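Protein-glutamine gamma-glutamyltransferase 2 (Pagrus major, PDB 1G0D) probably catalyses the calcium-dependent cross-linking of proteins, joining peptide-bound glutamine to the side-chain amine of lysine or to other primary amines. Local coordinates at residues 25-30 with 178-183; 186-191 with 280-285; 253-258 with 265-270. All coordinates share one frame; numbering follows the deposited sequence.

Interaction 1: 25-30 with 178-183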
ATOM      1  N   ARG A  25     -16.663 -12.706  10.591  1.00 18.06           N
ATOM      2  CA  ARG A  25     -16.330 -14.055  11.027  1.00 19.69           C
ATOM      3  C   ARG A  25     -15.073 -14.678  10.479  1.00 20.04           C
ATOM      4  O   ARG A  25     -14.664 -15.703  10.997  1.00 23.90           O
ATOM      5  CB  ARG A  25     -17.484 -15.010  10.792  1.00 18.38           C
ATOM      6  CG  ARG A  25     -17.580 -15.485   9.390  1.00 26.23           C
ATOM      7  CD  ARG A  25     -18.431 -16.726   9.365  1.00 29.35           C
ATOM      8  NE  ARG A  25     -18.257 -17.461   8.127  1.00 33.42           N
ATOM      9  CZ  ARG A  25     -18.908 -18.583   7.849  1.00 35.69           C
ATOM     10  NH1 ARG A  25     -19.763 -19.077   8.728  1.00 34.92           N
ATOM     11  NH2 ARG A  25     -18.716 -19.218   6.697  1.00 38.08           N
ATOM     12  N   GLU A  26     -14.460 -14.080   9.450  1.00 20.18           N
ATOM     13  CA  GLU A  26     -13.201 -14.599   8.887  1.00 18.27           C
ATOM     14  C   GLU A  26     -12.125 -14.376   9.943  1.00 17.56           C
ATOM     15  O   GLU A  26     -11.202 -15.153  10.070  1.00 16.57           O
ATOM     16  CB  GLU A  26     -12.804 -13.819   7.648  1.00 22.52           C
ATOM     17  CG  GLU A  26     -13.628 -14.140   6.505  1.00 27.55           C
ATOM     18  CD  GLU A  26     -13.537 -15.589   6.226  1.00 36.78           C
ATOM     19  OE1 GLU A  26     -12.660 -15.967   5.431  1.00 45.23           O
ATOM     20  OE2 GLU A  26     -14.328 -16.363   6.810  1.00 47.79           O
ATOM     21  N   ILE A  27     -12.279 -13.272  10.680  1.00 18.31           N
ATOM     22  CA  ILE A  27     -11.402 -12.859  11.767  1.00 17.10           C
ATOM     23  C   ILE A  27     -11.478 -13.847  12.950  1.00 20.21           C
ATOM     24  O   ILE A  27     -10.444 -14.304  13.414  1.00 27.79           O
ATOM     25  CB  ILE A  27     -11.805 -11.420  12.274  1.00 15.54           C
ATOM     26  CG1 ILE A  27     -11.673 -10.399  11.142  1.00 12.48           C
ATOM     27  CG2 ILE A  27     -10.926 -10.979  13.432  1.00 11.07           C
ATOM     28  CD1 ILE A  27     -12.438  -9.093  11.396  1.00  5.98           C
ATOM     29  N   ASP A  28     -12.684 -14.174  13.430  1.00 19.26           N
ATOM     30  CA  ASP A  28     -12.877 -15.081  14.572  1.00 17.74           C
ATOM     31  C   ASP A  28     -14.384 -15.396  14.760  1.00 20.78           C
ATOM     32  O   ASP A  28     -15.231 -14.538  14.554  1.00 22.65           O
ATOM     33  CB  ASP A  28     -12.324 -14.415  15.840  1.00 18.45           C
ATOM     34  CG  ASP A  28     -11.957 -15.419  16.947  1.00 24.38           C
ATOM     35  OD1 ASP A  28     -11.119 -15.094  17.824  1.00 24.37           O
ATOM     36  OD2 ASP A  28     -12.500 -16.542  16.963  1.00 29.37           O
ATOM     37  N   ARG A  29     -14.707 -16.622  15.175  1.00 22.66           N
ATOM     38  CA  ARG A  29     -16.088 -17.073  15.410  1.00 17.94           C
ATOM     39  C   ARG A  29     -16.427 -17.171  16.872  1.00 17.34           C
ATOM     40  O   ARG A  29     -17.586 -17.068  17.261  1.00 15.07           O
ATOM     41  CB  ARG A  29     -16.288 -18.453  14.854  1.00 22.15           C
ATOM     42  CG  ARG A  29     -16.666 -18.423  13.448  1.00 30.46           C
ATOM     43  CD  ARG A  29     -16.237 -19.673  12.795  1.00 34.75           C
ATOM     44  NE  ARG A  29     -15.569 -19.329  11.557  1.00 42.73           N
ATOM     45  CZ  ARG A  29     -15.806 -19.924  10.398  1.00 42.86           C
ATOM     46  NH1 ARG A  29     -15.141 -19.538   9.305  1.00 46.24           N
ATOM     47  NH2 ARG A  29     -16.699 -20.907  10.350  1.00 40.14           N
ATOM     48  N   GLU A  30     -15.401 -17.400  17.680  1.00 18.84           N
ATOM     49  CA  GLU A  30     -15.571 -17.545  19.109  1.00 19.52           C
ATOM     50  C   GLU A  30     -15.676 -16.242  19.876  1.00 20.70           C
ATOM     51  O   GLU A  30     -15.996 -16.267  21.064  1.00 22.62           O
ATOM     52  CB  GLU A  30     -14.452 -18.403  19.681  1.00 26.86           C
ATOM     53  CG  GLU A  30     -14.158 -19.695  18.881  1.00 38.82           C
ATOM     54  CD  GLU A  30     -15.409 -20.542  18.560  1.00 49.44           C
ATOM     55  OE1 GLU A  30     -16.384 -20.552  19.367  1.00 51.63           O
ATOM     56  OE2 GLU A  30     -15.407 -21.210  17.488  1.00 55.17           O
ATOM     57  N   GLY A 178      -3.707 -10.151   4.235  1.00 13.44           N
ATOM     58  CA  GLY A 178      -4.044 -10.916   5.429  1.00 10.67           C
ATOM     59  C   GLY A 178      -4.754 -10.179   6.553  1.00 12.37           C
ATOM     60  O   GLY A 178      -4.433 -10.425   7.700  1.00 16.25           O
ATOM     61  N   GLN A 179      -5.711  -9.288   6.268  1.00 11.38           N
ATOM     62  CA  GLN A 179      -6.394  -8.574   7.351  1.00 10.21           C
ATOM     63  C   GLN A 179      -7.257  -9.447   8.267  1.00 12.71           C
ATOM     64  O   GLN A 179      -7.578  -9.043   9.393  1.00 14.52           O
ATOM     65  CB  GLN A 179      -7.248  -7.428   6.804  1.00  8.96           C
ATOM     66  CG  GLN A 179      -8.271  -7.842   5.800  1.00  8.99           C
ATOM     67  CD  GLN A 179      -7.754  -7.746   4.396  1.00 11.72           C
ATOM     68  OE1 GLN A 179      -6.531  -7.798   4.143  1.00 12.98           O
ATOM     69  NE2 GLN A 179      -8.676  -7.608   3.459  1.00 10.16           N
ATOM     70  N   PHE A 180      -7.612 -10.649   7.817  1.00 13.77           N
ATOM     71  CA  PHE A 180      -8.436 -11.536   8.647  1.00 14.48           C
ATOM     72  C   PHE A 180      -7.676 -12.710   9.253  1.00 16.53           C
ATOM     73  O   PHE A 180      -8.294 -13.646   9.774  1.00 12.45           O
ATOM     74  CB  PHE A 180      -9.633 -12.051   7.849  1.00 11.45           C
ATOM     75  CG  PHE A 180     -10.490 -10.949   7.304  1.00 15.20           C
ATOM     76  CD1 PHE A 180     -10.800  -9.835   8.095  1.00 16.02           C
ATOM     77  CD2 PHE A 180     -10.934 -10.989   5.999  1.00  9.68           C
ATOM     78  CE1 PHE A 180     -11.528  -8.787   7.595  1.00 11.21           C
ATOM     79  CE2 PHE A 180     -11.665  -9.957   5.480  1.00  9.04           C
ATOM     80  CZ  PHE A 180     -11.964  -8.846   6.278  1.00 14.52           C
ATOM     81  N   GLU A 181      -6.340 -12.650   9.173  1.00 19.78           N
ATOM     82  CA  GLU A 181      -5.457 -13.680   9.730  1.00 20.33           C
ATOM     83  C   GLU A 181      -5.484 -13.513  11.225  1.00 20.02           C
ATOM     84  O   GLU A 181      -5.782 -12.440  11.722  1.00 24.53           O
ATOM     85  CB  GLU A 181      -4.034 -13.524   9.206  1.00 23.64           C
ATOM     86  CG  GLU A 181      -3.877 -13.890   7.725  1.00 25.23           C
ATOM     87  CD  GLU A 181      -4.037 -15.384   7.413  1.00 26.80           C
ATOM     88  OE1 GLU A 181      -2.999 -16.051   7.225  1.00 31.21           O
ATOM     89  OE2 GLU A 181      -5.179 -15.890   7.333  1.00 28.64           O
ATOM     90  N   ASP A 182      -5.160 -14.551  11.961  1.00 20.09           N
ATOM     91  CA  ASP A 182      -5.292 -14.422  13.397  1.00 21.73           C
ATOM     92  C   ASP A 182      -4.617 -13.270  14.048  1.00 21.59           C
ATOM     93  O   ASP A 182      -3.430 -13.056  13.834  1.00 25.71           O
ATOM     94  CB  ASP A 182      -4.826 -15.673  14.104  1.00 25.20           C
ATOM     95  CG  ASP A 182      -5.741 -16.811  13.884  1.00 24.91           C
ATOM     96  OD1 ASP A 182      -5.556 -17.853  14.536  1.00 31.68           O
ATOM     97  OD2 ASP A 182      -6.642 -16.657  13.046  1.00 28.70           O
ATOM     98  N   TYR A 183      -5.398 -12.565  14.861  1.00 20.50           N
ATOM     99  CA  TYR A 183      -4.956 -11.437  15.669  1.00 20.68           C
ATOM    100  C   TYR A 183      -4.582 -10.133  14.982  1.00 19.18           C
ATOM    101  O   TYR A 183      -4.274  -9.135  15.634  1.00 18.86           O
ATOM    102  CB  TYR A 183      -3.820 -11.897  16.574  1.00 23.47           C
ATOM    103  CG  TYR A 183      -4.124 -13.215  17.236  1.00 31.53           C
ATOM    104  CD1 TYR A 183      -3.286 -14.307  17.067  1.00 36.50           C
ATOM    105  CD2 TYR A 183      -5.285 -13.387  17.984  1.00 36.57           C
ATOM    106  CE1 TYR A 183      -3.596 -15.537  17.615  1.00 41.23           C
ATOM    107  CE2 TYR A 183      -5.608 -14.611  18.537  1.00 39.27           C
ATOM    108  CZ  TYR A 183      -4.758 -15.682  18.347  1.00 44.33           C
ATOM    109  OH  TYR A 183      -5.078 -16.908  18.877  1.00 54.91           O
TER
HETATM  110  O   HOH W   1      -8.982 -15.794  11.246  1.00 21.45           O
HETATM  111  O   HOH W   2      -8.380 -13.317  15.602  1.00 20.92           O
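The ring of Phe180 is approached obliquely from segment 25-30 by Ile27 and Glu26, while on one face it carries its own neighbour Gln179, whose CG stands 3.7 Å above the plane over the ring centre. Ile27 makes the nearest approach, with its CG1 3.2 Å from Phe180 CD1, and its terminal CD1 runs on beside Phe180 CD1 and CE1. Glu26 comes in nearer the base of the ring, its CB 3.6 Å from Phe180 CB. The Phe180 torsion explains this meeting: CG lies anti to the carbonyl carbon (chi1 -57°), which swings the ring in beside these two residues. The Glu26 chain bends at chi2 and takes its carboxylate to Arg655, outside both segments. Glu181, which closes a type I turn begun at Gly178, also pairs with Arg655, so the C-terminal Ig-like domain meets this junction between the N-terminal domain and the start of helix 184-193. The backbones do not bond directly: Glu26 O and Phe180 O, two acceptors, are 3.3 Å apart. Water 1 is placed to donate to Glu26 O (2.6 Å) and Phe180 O (2.7 Å), although two protons cannot serve every acceptor near it. Water 2 donates to Ile27 O at 3.2 Å and accepts from Tyr183 N, the N-cap residue. Beyond, Asp28 OD2 receives Glu30 N from 46° above its carboxylate plane, an Asx turn.

Interaction 2: 186-191 with 280-285; sequences DICFEV and CTVLRC
Cys188 lays its sulfur against Val282, overlapping the backbone side of that residue as well as its methyls: SG is 3.5 Å from Val282 CG1 and 3.6 Å from Val282 CA. Val282 CG2 also touches the sulfur, so both branches of the valine pack around it. One turn further along helix 272-286, Cys285 offers its CB at 3.8 Å from Cys188 SG. The sulfur is thus seated between residues three apart on the opposing helix. Its torsion fits this seat, for SG stands anti to the carbonyl carbon of Cys188 (chi1 -76°) and continues toward the other helix. Cys285 turns its own sulfur anti to the backbone N (chi1 -165°), and the two SG atoms, of Cys188 and Cys285, remain 4.1 Å apart. The helices come close here, as the 5.8 Å between Cys188 CA and Val282 CA attests. Around the pair, Val191 and Val282 both reach Ile219 of helix 212-223, while Trp259 of helix 253-261 packs on Val191. Helix 272-286 begins at the catalytic Cys272, as the central helix of a papain-like core does, and this contact lies on its later turns. No hydrogen bond crosses between the segments, and the sulfur separation excludes a disulfide, so the contact of two unlinked cysteines and a valine depends on close fit and not on charge or bond direction.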
ATOM      1  N   ASP A 186      -6.559  -7.360  16.408  1.00 17.72           N
ATOM      2  CA  ASP A 186      -6.125  -6.901  17.709  1.00 15.88           C
ATOM      3  C   ASP A 186      -4.923  -5.976  17.637  1.00 17.21           C
ATOM      4  O   ASP A 186      -4.824  -5.021  18.431  1.00 16.50           O
ATOM      5  CB  ASP A 186      -5.798  -8.093  18.553  1.00 16.59           C
ATOM      6  CG  ASP A 186      -6.952  -9.005  18.690  1.00 20.15           C
ATOM      7  OD1 ASP A 186      -7.523  -8.979  19.789  1.00 24.23           O
ATOM      8  OD2 ASP A 186      -7.286  -9.734  17.719  1.00 23.46           O
ATOM      9  N   ILE A 187      -4.009  -6.276  16.710  1.00 15.38           N
ATOM     10  CA  ILE A 187      -2.813  -5.457  16.510  1.00 14.36           C
ATOM     11  C   ILE A 187      -3.193  -4.121  15.860  1.00 17.67           C
ATOM     12  O   ILE A 187      -2.541  -3.099  16.081  1.00 24.03           O
ATOM     13  CB  ILE A 187      -1.789  -6.123  15.576  1.00  9.41           C
ATOM     14  CG1 ILE A 187      -1.264  -7.431  16.169  1.00 11.00           C
ATOM     15  CG2 ILE A 187      -0.632  -5.200  15.396  1.00  9.31           C
ATOM     16  CD1 ILE A 187      -0.669  -8.392  15.161  1.00  2.00           C
ATOM     17  N   CYS A 188      -4.233  -4.124  15.031  1.00 18.39           N
ATOM     18  CA  CYS A 188      -4.652  -2.895  14.396  1.00 14.13           C
ATOM     19  C   CYS A 188      -5.051  -1.907  15.481  1.00 13.91           C
ATOM     20  O   CYS A 188      -4.603  -0.777  15.422  1.00 21.91           O
ATOM     21  CB  CYS A 188      -5.794  -3.153  13.428  1.00 12.24           C
ATOM     22  SG  CYS A 188      -5.249  -3.919  11.906  1.00 13.90           S
ATOM     23  N   PHE A 189      -5.859  -2.320  16.470  1.00 14.17           N
ATOM     24  CA  PHE A 189      -6.259  -1.439  17.594  1.00 12.57           C
ATOM     25  C   PHE A 189      -5.070  -1.100  18.486  1.00 13.96           C
ATOM     26  O   PHE A 189      -5.105  -0.118  19.208  1.00 14.92           O
ATOM     27  CB  PHE A 189      -7.353  -2.074  18.472  1.00 11.99           C
ATOM     28  CG  PHE A 189      -8.733  -2.017  17.860  1.00 11.71           C
ATOM     29  CD1 PHE A 189      -9.366  -3.183  17.429  1.00 11.20           C
ATOM     30  CD2 PHE A 189      -9.347  -0.795  17.608  1.00 11.02           C
ATOM     31  CE1 PHE A 189     -10.583  -3.130  16.743  1.00 15.00           C
ATOM     32  CE2 PHE A 189     -10.565  -0.732  16.924  1.00 13.78           C
ATOM     33  CZ  PHE A 189     -11.185  -1.900  16.485  1.00  8.84           C
ATOM     34  N   GLU A 190      -4.017  -1.914  18.427  1.00 15.71           N
ATOM     35  CA  GLU A 190      -2.793  -1.681  19.199  1.00 14.24           C
ATOM     36  C   GLU A 190      -1.997  -0.527  18.569  1.00 16.95           C
ATOM     37  O   GLU A 190      -1.332   0.263  19.242  1.00 15.70           O
ATOM     38  CB  GLU A 190      -1.943  -2.946  19.184  1.00 14.81           C
ATOM     39  CG  GLU A 190      -0.977  -3.009  20.332  1.00 18.32           C
ATOM     40  CD  GLU A 190      -0.003  -4.169  20.256  1.00 22.33           C
ATOM     41  OE1 GLU A 190       0.863  -4.208  21.145  1.00 25.57           O
ATOM     42  OE2 GLU A 190      -0.078  -5.024  19.338  1.00 22.82           O
ATOM     43  N   VAL A 191      -2.038  -0.453  17.248  1.00 17.75           N
ATOM     44  CA  VAL A 191      -1.365   0.618  16.538  1.00 15.45           C
ATOM     45  C   VAL A 191      -2.075   1.923  16.927  1.00 18.93           C
ATOM     46  O   VAL A 191      -1.451   2.961  17.084  1.00 20.22           O
ATOM     47  CB  VAL A 191      -1.482   0.428  14.999  1.00 13.35           C
ATOM     48  CG1 VAL A 191      -0.888   1.627  14.274  1.00 13.20           C
ATOM     49  CG2 VAL A 191      -0.765  -0.850  14.572  1.00  9.70           C
ATOM     50  N   CYS A 280      -2.876  -0.537   3.920  1.00 15.31           N
ATOM     51  CA  CYS A 280      -4.042  -1.173   3.357  1.00 12.82           C
ATOM     52  C   CYS A 280      -4.564  -2.280   4.234  1.00 11.37           C
ATOM     53  O   CYS A 280      -5.750  -2.353   4.441  1.00 18.55           O
ATOM     54  CB  CYS A 280      -3.724  -1.768   2.008  1.00 13.91           C
ATOM     55  SG  CYS A 280      -5.156  -2.280   1.080  1.00 14.24           S
ATOM     56  N   THR A 281      -3.692  -3.140   4.746  1.00 12.55           N
ATOM     57  CA  THR A 281      -4.105  -4.272   5.596  1.00  9.27           C
ATOM     58  C   THR A 281      -4.856  -3.827   6.832  1.00 12.65           C
ATOM     59  O   THR A 281      -5.844  -4.428   7.230  1.00 15.11           O
ATOM     60  CB  THR A 281      -2.899  -5.079   6.098  1.00  8.20           C
ATOM     61  OG1 THR A 281      -2.539  -6.071   5.134  1.00  9.76           O
ATOM     62  CG2 THR A 281      -3.235  -5.797   7.352  1.00  4.04           C
ATOM     63  N   VAL A 282      -4.366  -2.769   7.453  1.00 13.20           N
ATOM     64  CA  VAL A 282      -4.967  -2.272   8.668  1.00 14.07           C
ATOM     65  C   VAL A 282      -6.275  -1.509   8.450  1.00 14.80           C
ATOM     66  O   VAL A 282      -7.220  -1.683   9.196  1.00 20.17           O
ATOM     67  CB  VAL A 282      -3.931  -1.364   9.456  1.00 14.93           C
ATOM     68  CG1 VAL A 282      -4.609  -0.728  10.689  1.00 15.58           C
ATOM     69  CG2 VAL A 282      -2.704  -2.218   9.892  1.00 10.00           C
ATOM     70  N   LEU A 283      -6.339  -0.656   7.444  1.00 13.52           N
ATOM     71  CA  LEU A 283      -7.558   0.099   7.217  1.00 10.14           C
ATOM     72  C   LEU A 283      -8.650  -0.887   6.705  1.00 12.69           C
ATOM     73  O   LEU A 283      -9.799  -0.882   7.170  1.00 13.75           O
ATOM     74  CB  LEU A 283      -7.249   1.257   6.252  1.00  6.86           C
ATOM     75  CG  LEU A 283      -6.234   2.269   6.830  1.00  7.42           C
ATOM     76  CD1 LEU A 283      -5.635   3.073   5.715  1.00  2.00           C
ATOM     77  CD2 LEU A 283      -6.891   3.198   7.842  1.00  2.00           C
ATOM     78  N   ARG A 284      -8.289  -1.770   5.780  1.00 13.18           N
ATOM     79  CA  ARG A 284      -9.255  -2.762   5.324  1.00 10.86           C
ATOM     80  C   ARG A 284      -9.754  -3.501   6.578  1.00 12.88           C
ATOM     81  O   ARG A 284     -10.939  -3.593   6.804  1.00 18.05           O
ATOM     82  CB  ARG A 284      -8.604  -3.718   4.335  1.00  2.00           C
ATOM     83  CG  ARG A 284      -8.797  -3.251   2.932  1.00  2.00           C
ATOM     84  CD  ARG A 284      -8.418  -4.284   1.901  1.00  2.00           C
ATOM     85  NE  ARG A 284      -8.238  -3.628   0.597  1.00  3.51           N
ATOM     86  CZ  ARG A 284      -8.007  -4.278  -0.537  1.00  4.49           C
ATOM     87  NH1 ARG A 284      -7.927  -5.601  -0.523  1.00  3.64           N
ATOM     88  NH2 ARG A 284      -7.873  -3.628  -1.691  1.00  2.00           N
ATOM     89  N   CYS A 285      -8.851  -3.980   7.429  1.00 17.93           N
ATOM     90  CA  CYS A 285      -9.262  -4.667   8.665  1.00 15.23           C
ATOM     91  C   CYS A 285     -10.215  -3.845   9.533  1.00 15.22           C
ATOM     92  O   CYS A 285     -11.191  -4.370  10.016  1.00 21.03           O
ATOM     93  CB  CYS A 285      -8.051  -5.043   9.519  1.00 12.20           C
ATOM     94  SG  CYS A 285      -8.412  -6.248  10.838  1.00 14.26           S
TER

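Interaction 3: 253-258 with 265-270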
ATOM      1  N   VAL A 253       1.082  -9.225   7.258  1.00 19.46           N
ATOM      2  CA  VAL A 253       0.974  -9.869   8.571  1.00 18.23           C
ATOM      3  C   VAL A 253       2.313 -10.134   9.319  1.00 16.62           C
ATOM      4  O   VAL A 253       2.375 -10.023  10.542  1.00 19.81           O
ATOM      5  CB  VAL A 253       0.194 -11.201   8.451  1.00 17.97           C
ATOM      6  CG1 VAL A 253       0.126 -11.875   9.798  1.00 16.32           C
ATOM      7  CG2 VAL A 253      -1.193 -10.947   7.918  1.00 13.60           C
ATOM      8  N   PRO A 254       3.379 -10.543   8.612  1.00 15.30           N
ATOM      9  CA  PRO A 254       4.642 -10.784   9.332  1.00 14.05           C
ATOM     10  C   PRO A 254       5.270  -9.535   9.934  1.00 13.68           C
ATOM     11  O   PRO A 254       5.925  -9.589  10.964  1.00 17.24           O
ATOM     12  CB  PRO A 254       5.531 -11.444   8.282  1.00 14.79           C
ATOM     13  CG  PRO A 254       4.584 -11.970   7.245  1.00 13.82           C
ATOM     14  CD  PRO A 254       3.505 -10.917   7.195  1.00 15.97           C
ATOM     15  N   ILE A 255       5.064  -8.402   9.284  1.00 14.66           N
ATOM     16  CA  ILE A 255       5.568  -7.130   9.779  1.00 12.85           C
ATOM     17  C   ILE A 255       4.780  -6.747  11.040  1.00 15.04           C
ATOM     18  O   ILE A 255       5.361  -6.330  12.042  1.00 14.93           O
ATOM     19  CB  ILE A 255       5.353  -6.027   8.742  1.00 11.26           C
ATOM     20  CG1 ILE A 255       6.272  -6.251   7.557  1.00  7.49           C
ATOM     21  CG2 ILE A 255       5.539  -4.702   9.368  1.00  8.74           C
ATOM     22  CD1 ILE A 255       5.813  -5.529   6.328  1.00  7.12           C
ATOM     23  N   LEU A 256       3.450  -6.875  10.975  1.00 18.92           N
ATOM     24  CA  LEU A 256       2.589  -6.546  12.114  1.00 17.94           C
ATOM     25  C   LEU A 256       2.810  -7.484  13.308  1.00 17.81           C
ATOM     26  O   LEU A 256       2.916  -7.029  14.444  1.00 15.41           O
ATOM     27  CB  LEU A 256       1.111  -6.552  11.699  1.00 19.39           C
ATOM     28  CG  LEU A 256       0.648  -5.518  10.649  1.00 20.68           C
ATOM     29  CD1 LEU A 256      -0.814  -5.768  10.250  1.00 14.36           C
ATOM     30  CD2 LEU A 256       0.769  -4.120  11.213  1.00 18.54           C
ATOM     31  N   GLN A 257       2.909  -8.788  13.079  1.00 18.99           N
ATOM     32  CA  GLN A 257       3.117  -9.667  14.220  1.00 22.19           C
ATOM     33  C   GLN A 257       4.477  -9.361  14.862  1.00 25.47           C
ATOM     34  O   GLN A 257       4.608  -9.379  16.087  1.00 26.17           O
ATOM     35  CB  GLN A 257       3.020 -11.149  13.815  1.00 26.20           C
ATOM     36  CG  GLN A 257       1.686 -11.597  13.184  1.00 36.01           C
ATOM     37  CD  GLN A 257       0.482 -11.699  14.175  1.00 47.12           C
ATOM     38  OE1 GLN A 257       0.569 -11.291  15.340  1.00 52.94           O
ATOM     39  NE2 GLN A 257      -0.646 -12.248  13.696  1.00 47.82           N
ATOM     40  N   GLN A 258       5.474  -9.048  14.037  1.00 26.00           N
ATOM     41  CA  GLN A 258       6.826  -8.734  14.516  1.00 24.87           C
ATOM     42  C   GLN A 258       6.861  -7.455  15.352  1.00 24.49           C
ATOM     43  O   GLN A 258       7.486  -7.415  16.402  1.00 26.84           O
ATOM     44  CB  GLN A 258       7.763  -8.602  13.321  1.00 27.20           C
ATOM     45  CG  GLN A 258       9.229  -8.552  13.678  1.00 36.01           C
ATOM     46  CD  GLN A 258      10.167  -8.573  12.448  1.00 41.91           C
ATOM     47  OE1 GLN A 258      11.062  -7.716  12.338  1.00 39.27           O
ATOM     48  NE2 GLN A 258       9.972  -9.554  11.534  1.00 38.55           N
ATOM     49  N   ARG A 265       7.793  -2.208  18.232  1.00 28.03           N
ATOM     50  CA  ARG A 265       9.118  -1.819  17.842  1.00 27.34           C
ATOM     51  C   ARG A 265       9.225  -1.701  16.334  1.00 23.00           C
ATOM     52  O   ARG A 265       9.110  -2.709  15.654  1.00 25.05           O
ATOM     53  CB  ARG A 265      10.055  -2.899  18.306  1.00 33.69           C
ATOM     54  CG  ARG A 265      10.983  -2.475  19.364  1.00 46.96           C
ATOM     55  CD  ARG A 265      12.122  -3.456  19.371  1.00 63.00           C
ATOM     56  NE  ARG A 265      12.951  -3.318  20.560  1.00 77.85           N
ATOM     57  CZ  ARG A 265      12.633  -3.797  21.760  1.00 85.78           C
ATOM     58  NH1 ARG A 265      13.465  -3.605  22.781  1.00 91.56           N
ATOM     59  NH2 ARG A 265      11.496  -4.470  21.947  1.00 89.14           N
ATOM     60  N   PRO A 266       9.501  -0.486  15.792  1.00 18.60           N
ATOM     61  CA  PRO A 266       9.614  -0.334  14.341  1.00 15.53           C
ATOM     62  C   PRO A 266      10.319  -1.522  13.712  1.00 17.32           C
ATOM     63  O   PRO A 266      11.339  -1.976  14.212  1.00 22.30           O
ATOM     64  CB  PRO A 266      10.402   0.963  14.183  1.00 12.69           C
ATOM     65  CG  PRO A 266       9.907   1.790  15.289  1.00 11.56           C
ATOM     66  CD  PRO A 266       9.744   0.803  16.471  1.00 13.37           C
ATOM     67  N   VAL A 267       9.762  -2.042  12.622  1.00 18.68           N
ATOM     68  CA  VAL A 267      10.328  -3.199  11.948  1.00 12.95           C
ATOM     69  C   VAL A 267      11.299  -2.769  10.881  1.00 15.01           C
ATOM     70  O   VAL A 267      11.006  -1.836  10.141  1.00 17.79           O
ATOM     71  CB  VAL A 267       9.205  -4.010  11.316  1.00 11.27           C
ATOM     72  CG1 VAL A 267       9.755  -5.195  10.560  1.00  7.10           C
ATOM     73  CG2 VAL A 267       8.228  -4.440  12.402  1.00  9.18           C
ATOM     74  N   LYS A 268      12.461  -3.421  10.814  1.00 14.88           N
ATOM     75  CA  LYS A 268      13.452  -3.095   9.782  1.00 14.51           C
ATOM     76  C   LYS A 268      13.384  -4.060   8.593  1.00 14.16           C
ATOM     77  O   LYS A 268      13.623  -5.251   8.769  1.00 17.82           O
ATOM     78  CB  LYS A 268      14.849  -3.175  10.370  1.00 16.99           C
ATOM     79  CG  LYS A 268      15.137  -2.179  11.473  1.00 21.87           C
ATOM     80  CD  LYS A 268      16.636  -2.080  11.707  1.00 26.66           C
ATOM     81  CE  LYS A 268      16.950  -1.583  13.074  1.00 28.85           C
ATOM     82  NZ  LYS A 268      16.154  -2.366  14.045  1.00 37.31           N
ATOM     83  N   TYR A 269      13.112  -3.583   7.379  1.00 15.45           N
ATOM     84  CA  TYR A 269      12.917  -2.165   7.042  1.00 17.61           C
ATOM     85  C   TYR A 269      11.767  -2.088   6.042  1.00 14.98           C
ATOM     86  O   TYR A 269      11.230  -3.087   5.629  1.00 14.02           O
ATOM     87  CB  TYR A 269      14.173  -1.593   6.340  1.00 17.32           C
ATOM     88  CG  TYR A 269      15.489  -1.644   7.129  1.00 18.00           C
ATOM     89  CD1 TYR A 269      15.819  -0.676   8.099  1.00 15.57           C
ATOM     90  CD2 TYR A 269      16.408  -2.650   6.884  1.00 17.34           C
ATOM     91  CE1 TYR A 269      17.053  -0.738   8.798  1.00 20.91           C
ATOM     92  CE2 TYR A 269      17.623  -2.721   7.566  1.00 18.54           C
ATOM     93  CZ  TYR A 269      17.957  -1.782   8.521  1.00 19.70           C
ATOM     94  OH  TYR A 269      19.180  -1.947   9.192  1.00 21.06           O
ATOM     95  N   GLY A 270      11.419  -0.897   5.613  1.00 16.75           N
ATOM     96  CA  GLY A 270      10.373  -0.803   4.628  1.00 15.23           C
ATOM     97  C   GLY A 270      10.680   0.291   3.616  1.00 20.16           C
ATOM     98  O   GLY A 270      11.570   1.129   3.818  1.00 21.19           O
TER
HETATM   99  O   HOH W   3      13.610  -7.280  11.095  1.00 35.26           O
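Val267 directs its side chain toward helix 253-261 and divides its two methyls between Ile255 and Gln258. CG2 stands 3.5 Å from the carbonyl oxygen Ile255 O, and it also meets the branch methyl of that residue, with 4.1 Å between Val267 CG2 and Ile255 CG2. CG1, anti to the Val267 backbone N (chi1 178°), is directed instead at the amide of Gln258, where OE1 lies 3.4 Å away. Gln258 reaches this place by an extended chain, with CG anti to its backbone N (chi1 -169°), and it crosses the valine obliquely. Its OE1 has a polar partner too: water 3 donates to Gln258 OE1 at 2.9 Å and to Lys268 O at 3.1 Å, joining the helix to the backbone just past the valine. With an alanine at Val267 both methyls go, which would probably open a gap beside Ile255 and leave the Gln258 amide without its apolar neighbour. The backbone of Val267 bonds to Val231 and Thr233, and Ile255 continues inward to Val274 and Val278 of helix 272-286. After Val267 the chain turns at Lys268 and enters Tyr269 through a cis peptide, with Lys268 CB 3.4 Å above the centre of the tyrosine ring. This packing of a helix against the segment leading into the helix of the catalytic cysteine belongs to the papain-like core of transglutaminases.

Interaction 2 is wholly buried; interactions 1 and 3 each combine buried apolar residues with a more exposed polar side, and only these two are bridged by water. Interaction 1 joins two loops from different domains, with Arg655 pairing with a carboxylate of each, whereas interactions 2 and 3 involve helices of the catalytic core. All three touch one another. Gln179 of interaction 1 packs on Thr281, Arg284 and Cys285 of interaction 2, and Asp182 O accepts a weak hydrogen bond from Gln257 NE2 of interaction 3. Leu256 touches Thr281 and Val282, linking interactions 2 and 3. Helix 272-286, entered just after strand 269-270, supplies one partner of interaction 2 and backs Ile255 of interaction 3.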